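Local coordinates for dihydrodipicolinate synthase (Rhodopseudomonas palustris, PDB 3DZ1), which probably acts as a 4-hydroxy-tetrahydrodipicolinate synthase, a pyruvate-using lyase of the DapA family built on a TIM barrel, at residues Gln258-Ser263 / Ala285-Thr290; Lys266-Lys271 / Glu293-Leu298. All coordinates share one frame; numbering follows the deposited sequence.

Interaction 1. Residues Gln258-Ser263 / Ala285-Thr290; sequences QGVGLS and ASLTDT
The two backbones come nearest where the first turn of helix 260-271 meets the extended chain that leads into helix 289-301, with the CA atoms of Ser-263 and Ser-286 5.4 Å apart. Gly-259, just ahead of the first helix, has a positive phi of 83°, at which a CB would collide with the carbonyl O of Gln-258. Thr-288 is the N-cap of the second helix, its OG1 bonded to the N of Ala-291, while Glu-177 of the second subunit also hydrogen-bonds this hydroxyl. From the helix side, the side chain of Ser-263 is directed at the 285-290 chain. Its OG, anti to its own carbonyl carbon (chi1 -65°), ends 2.5 Å from the carbonyl O of Ala-285, a very short approach. The same OG also lies within hydrogen-bonding reach of Gln-280 OE1. Beside this polar pair, Leu-287 reaches in with its CD2, which sits 3.7 Å from Ser-263 CB. The same methyl meets Val-260 CG1 at 3.6 Å, the valine and leucine side chains crossing at about a right angle. A buried hydroxyl facing two carbonyl-type oxygens thus ties the linker to the helix start, with leucine methyls packed alongside.

Interaction 2. Residues Lys266-Lys271 / Glu293-Leu298; sequences KYVLKK and EEVDYL
From its CB, Tyr-267 sends its side chain toward helix 289-301, with CG anti to the backbone N (chi1 170°). One edge of the ring then runs along Val-295: CD2 and CE2 each lie 3.9 Å from Val-295 CG1, a methyl that sits near the ring plane and not over a face. Beyond it, CE2 and CZ skirt the carboxylate of Asp-296, and the hydroxyl at the tip donates a hydrogen bond from OH to Asp-296 OD1 over 2.6 Å. OD1 receives it through its syn lone pair, with the carboxylate plane turned 33° from the ring. The joined elements are the last two helices of the chain, 260-271 and 289-301, which with helix 238-255 form the C-terminal helical region that follows the eight-stranded barrel, as in the DapA family; these segments cross at -58° with their axes 11.4 Å apart. Deeper in the interface Val-268 CG2 meets Val-295 CG1 at 3.9 Å. On the outer side Lys-271 bends at chi3 and chi4, bringing its CE 3.3 Å from Asp-296 OD1, while NZ makes only a long salt bridge of 3.7 Å to the same oxygen. A water accepts from Lys-271 NZ and donates to Asp-296 OD2, linking the charges indirectly. An alanine in place of Tyr-267 would remove both the ring edge beside Val-295 and the hydroxyl donor to Asp-296, and would probably loosen the packing of the two helices. The phenol and the ammonium group both probably favour the ionised form of this carboxylate.

In the fold
Interactions 1 and 2 lie about 10 Å apart, centre to centre, and are successive levels of one interface between helices 260-271 and 289-301. Their segments alternate along the chain. Leu-287 joins the levels: its CD1 lies 3.9 Å from Tyr-267 CB and 4.1 Å from Val-295 CG2, so the apolar packing runs on from the linker into the helix pair. Their centres lie about 20 and 21 Å from the centre of the chain, and both are away from Met-217, the predicted pyruvate-binding residue on barrel strand 215-218. Both also touch the second subunit, through Thr-288 and Val-260 in interaction 1 and through Glu-293, Glu-294 and Tyr-297 in interaction 2.

Interaction 1. Residues Gln258-Ser263 / Ala285-Thr290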
# COMPACT_ATOMS: atom_id res chain seq x y z
N GLN A 258 -16.21 5.33 4.71
CA GLN A 258 -15.52 5.92 3.56
C GLN A 258 -16.44 5.99 2.34
O GLN A 258 -17.10 5.02 1.99
CB GLN A 258 -14.27 5.10 3.23
CG GLN A 258 -13.18 5.21 4.28
CD GLN A 258 -12.68 6.63 4.45
OE1 GLN A 258 -12.17 7.23 3.51
NE2 GLN A 258 -12.82 7.17 5.66
N GLY A 259 -16.47 7.16 1.70
CA GLY A 259 -17.30 7.34 0.52
C GLY A 259 -18.75 7.66 0.86
O GLY A 259 -19.27 8.72 0.47
N VAL A 260 -19.40 6.76 1.59
CA VAL A 260 -20.79 6.94 1.99
C VAL A 260 -20.92 8.11 2.96
O VAL A 260 -21.96 8.77 3.01
CB VAL A 260 -21.33 5.66 2.67
CG1 VAL A 260 -22.79 5.86 3.04
CG2 VAL A 260 -21.16 4.47 1.75
N GLY A 261 -19.86 8.35 3.73
CA GLY A 261 -19.86 9.42 4.71
C GLY A 261 -20.30 10.78 4.22
O GLY A 261 -21.12 11.44 4.87
N LEU A 262 -19.76 11.22 3.09
CA LEU A 262 -20.12 12.52 2.53
C LEU A 262 -21.58 12.53 2.13
O LEU A 262 -22.27 13.53 2.30
CB LEU A 262 -19.24 12.84 1.32
CG LEU A 262 -19.49 14.20 0.66
CD1 LEU A 262 -19.25 15.32 1.67
CD2 LEU A 262 -18.57 14.35 -0.54
N SER A 263 -22.05 11.41 1.58
CA SER A 263 -23.44 11.30 1.16
C SER A 263 -24.36 11.40 2.36
O SER A 263 -25.44 12.00 2.28
CB SER A 263 -23.68 9.96 0.45
OG SER A 263 -22.93 9.91 -0.75
N ALA A 285 -21.26 9.11 -5.22
CA ALA A 285 -22.60 8.54 -5.35
C ALA A 285 -23.48 8.88 -4.16
O ALA A 285 -23.00 8.91 -3.03
CB ALA A 285 -22.51 7.02 -5.52
N SER A 286 -24.75 9.13 -4.43
CA SER A 286 -25.71 9.46 -3.38
C SER A 286 -26.20 8.21 -2.66
O SER A 286 -25.94 7.08 -3.09
CB SER A 286 -26.91 10.21 -3.98
OG SER A 286 -27.84 10.56 -2.98
N LEU A 287 -26.91 8.40 -1.55
CA LEU A 287 -27.43 7.28 -0.78
C LEU A 287 -28.56 6.56 -1.50
O LEU A 287 -29.38 7.19 -2.17
CB LEU A 287 -27.95 7.77 0.58
CG LEU A 287 -26.97 8.42 1.55
CD1 LEU A 287 -27.74 8.94 2.76
CD2 LEU A 287 -25.92 7.41 1.99
N THR A 288 -28.60 5.24 -1.36
CA THR A 288 -29.66 4.44 -1.95
C THR A 288 -30.91 4.74 -1.13
O THR A 288 -30.82 5.31 -0.04
CB THR A 288 -29.38 2.94 -1.84
OG1 THR A 288 -29.22 2.59 -0.46
CG2 THR A 288 -28.11 2.56 -2.59
N ASP A 289 -32.08 4.36 -1.65
CA ASP A 289 -33.33 4.57 -0.93
C ASP A 289 -33.26 3.92 0.45
O ASP A 289 -33.70 4.49 1.45
CB ASP A 289 -34.50 3.97 -1.72
CG ASP A 289 -35.85 4.33 -1.13
OD1 ASP A 289 -36.33 5.46 -1.39
OD2 ASP A 289 -36.44 3.50 -0.41
N THR A 290 -32.70 2.72 0.51
CA THR A 290 -32.58 1.99 1.77
C THR A 290 -31.65 2.68 2.76
O THR A 290 -31.98 2.81 3.94
CB THR A 290 -32.10 0.55 1.52
OG1 THR A 290 -33.10 -0.14 0.76
CG2 THR A 290 -31.88 -0.18 2.83

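Interaction 2. Residues Lys266-Lys271 / Glu293-Leu298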
# COMPACT_ATOMS: atom_id res chain seq x y z
N LYS A 266 -24.22 15.29 3.66
CA LYS A 266 -24.97 16.19 2.80
C LYS A 266 -26.47 15.90 2.81
O LYS A 266 -27.28 16.83 2.73
CB LYS A 266 -24.41 16.15 1.38
CG LYS A 266 -23.09 16.91 1.25
CD LYS A 266 -22.70 17.14 -0.20
CE LYS A 266 -21.65 18.23 -0.31
NZ LYS A 266 -21.35 18.57 -1.73
N TYR A 267 -26.84 14.63 2.93
CA TYR A 267 -28.24 14.26 2.98
C TYR A 267 -28.88 14.87 4.23
O TYR A 267 -29.95 15.48 4.16
CB TYR A 267 -28.38 12.73 3.03
CG TYR A 267 -29.78 12.25 3.34
CD1 TYR A 267 -30.82 12.42 2.42
CD2 TYR A 267 -30.08 11.63 4.56
CE1 TYR A 267 -32.12 11.99 2.71
CE2 TYR A 267 -31.37 11.20 4.86
CZ TYR A 267 -32.38 11.38 3.93
OH TYR A 267 -33.66 10.97 4.23
N VAL A 268 -28.22 14.73 5.38
CA VAL A 268 -28.75 15.26 6.63
C VAL A 268 -28.74 16.79 6.68
O VAL A 268 -29.71 17.42 7.12
CB VAL A 268 -27.97 14.71 7.84
CG1 VAL A 268 -28.50 15.34 9.13
CG2 VAL A 268 -28.12 13.19 7.91
N LEU A 269 -27.65 17.40 6.23
CA LEU A 269 -27.55 18.86 6.25
C LEU A 269 -28.63 19.48 5.37
O LEU A 269 -29.09 20.60 5.64
CB LEU A 269 -26.16 19.31 5.77
CG LEU A 269 -25.01 18.96 6.73
CD1 LEU A 269 -23.68 19.28 6.07
CD2 LEU A 269 -25.18 19.75 8.02
N LYS A 270 -29.05 18.76 4.34
CA LYS A 270 -30.11 19.26 3.46
C LYS A 270 -31.43 19.13 4.21
O LYS A 270 -32.25 20.04 4.21
CB LYS A 270 -30.16 18.43 2.17
CG LYS A 270 -31.28 18.84 1.21
CD LYS A 270 -31.38 17.87 0.04
CE LYS A 270 -32.61 18.16 -0.81
NZ LYS A 270 -32.85 17.06 -1.80
N LYS A 271 -31.62 17.98 4.84
CA LYS A 271 -32.82 17.70 5.61
C LYS A 271 -32.95 18.71 6.75
O LYS A 271 -34.07 19.04 7.18
CB LYS A 271 -32.76 16.28 6.16
CG LYS A 271 -33.96 15.85 6.98
CD LYS A 271 -33.82 14.41 7.45
CE LYS A 271 -33.93 13.41 6.30
NZ LYS A 271 -35.29 13.44 5.69
N GLU A 293 -33.35 5.52 4.33
CA GLU A 293 -34.30 5.09 5.35
C GLU A 293 -33.55 4.76 6.65
O GLU A 293 -34.00 5.13 7.74
CB GLU A 293 -35.06 3.84 4.88
CG GLU A 293 -36.23 3.42 5.77
CD GLU A 293 -35.80 2.88 7.12
OE1 GLU A 293 -34.77 2.17 7.18
OE2 GLU A 293 -36.49 3.14 8.13
N GLU A 294 -32.43 4.08 6.52
CA GLU A 294 -31.63 3.71 7.69
C GLU A 294 -31.15 4.96 8.42
O GLU A 294 -31.19 5.02 9.65
CB GLU A 294 -30.44 2.83 7.28
CG GLU A 294 -30.87 1.56 6.55
CD GLU A 294 -29.70 0.73 6.06
OE1 GLU A 294 -28.72 1.32 5.57
OE2 GLU A 294 -29.77 -0.51 6.15
N VAL A 295 -30.71 5.96 7.66
CA VAL A 295 -30.26 7.21 8.26
C VAL A 295 -31.46 7.87 8.94
O VAL A 295 -31.34 8.38 10.06
CB VAL A 295 -29.68 8.18 7.20
CG1 VAL A 295 -29.41 9.55 7.84
CG2 VAL A 295 -28.40 7.60 6.62
N ASP A 296 -32.60 7.86 8.27
CA ASP A 296 -33.82 8.44 8.83
C ASP A 296 -34.17 7.75 10.14
O ASP A 296 -34.61 8.40 11.09
CB ASP A 296 -35.00 8.30 7.87
CG ASP A 296 -34.88 9.19 6.65
OD1 ASP A 296 -34.06 10.12 6.67
OD2 ASP A 296 -35.63 8.96 5.67
N TYR A 297 -33.99 6.44 10.19
CA TYR A 297 -34.30 5.68 11.40
C TYR A 297 -33.42 6.15 12.56
O TYR A 297 -33.91 6.39 13.66
CB TYR A 297 -34.08 4.18 11.17
CG TYR A 297 -34.44 3.32 12.36
CD1 TYR A 297 -35.76 3.23 12.80
CD2 TYR A 297 -33.47 2.60 13.04
CE1 TYR A 297 -36.10 2.44 13.91
CE2 TYR A 297 -33.79 1.80 14.14
CZ TYR A 297 -35.11 1.72 14.56
OH TYR A 297 -35.43 0.93 15.64
N LEU A 298 -32.13 6.29 12.30
CA LEU A 298 -31.20 6.74 13.33
C LEU A 298 -31.57 8.15 13.79
O LEU A 298 -31.54 8.45 14.99
CB LEU A 298 -29.77 6.73 12.79
CG LEU A 298 -29.20 5.35 12.44
CD1 LEU A 298 -27.78 5.50 11.91
CD2 LEU A 298 -29.23 4.44 13.66
O HOH W 1 -36.92 11.25 4.77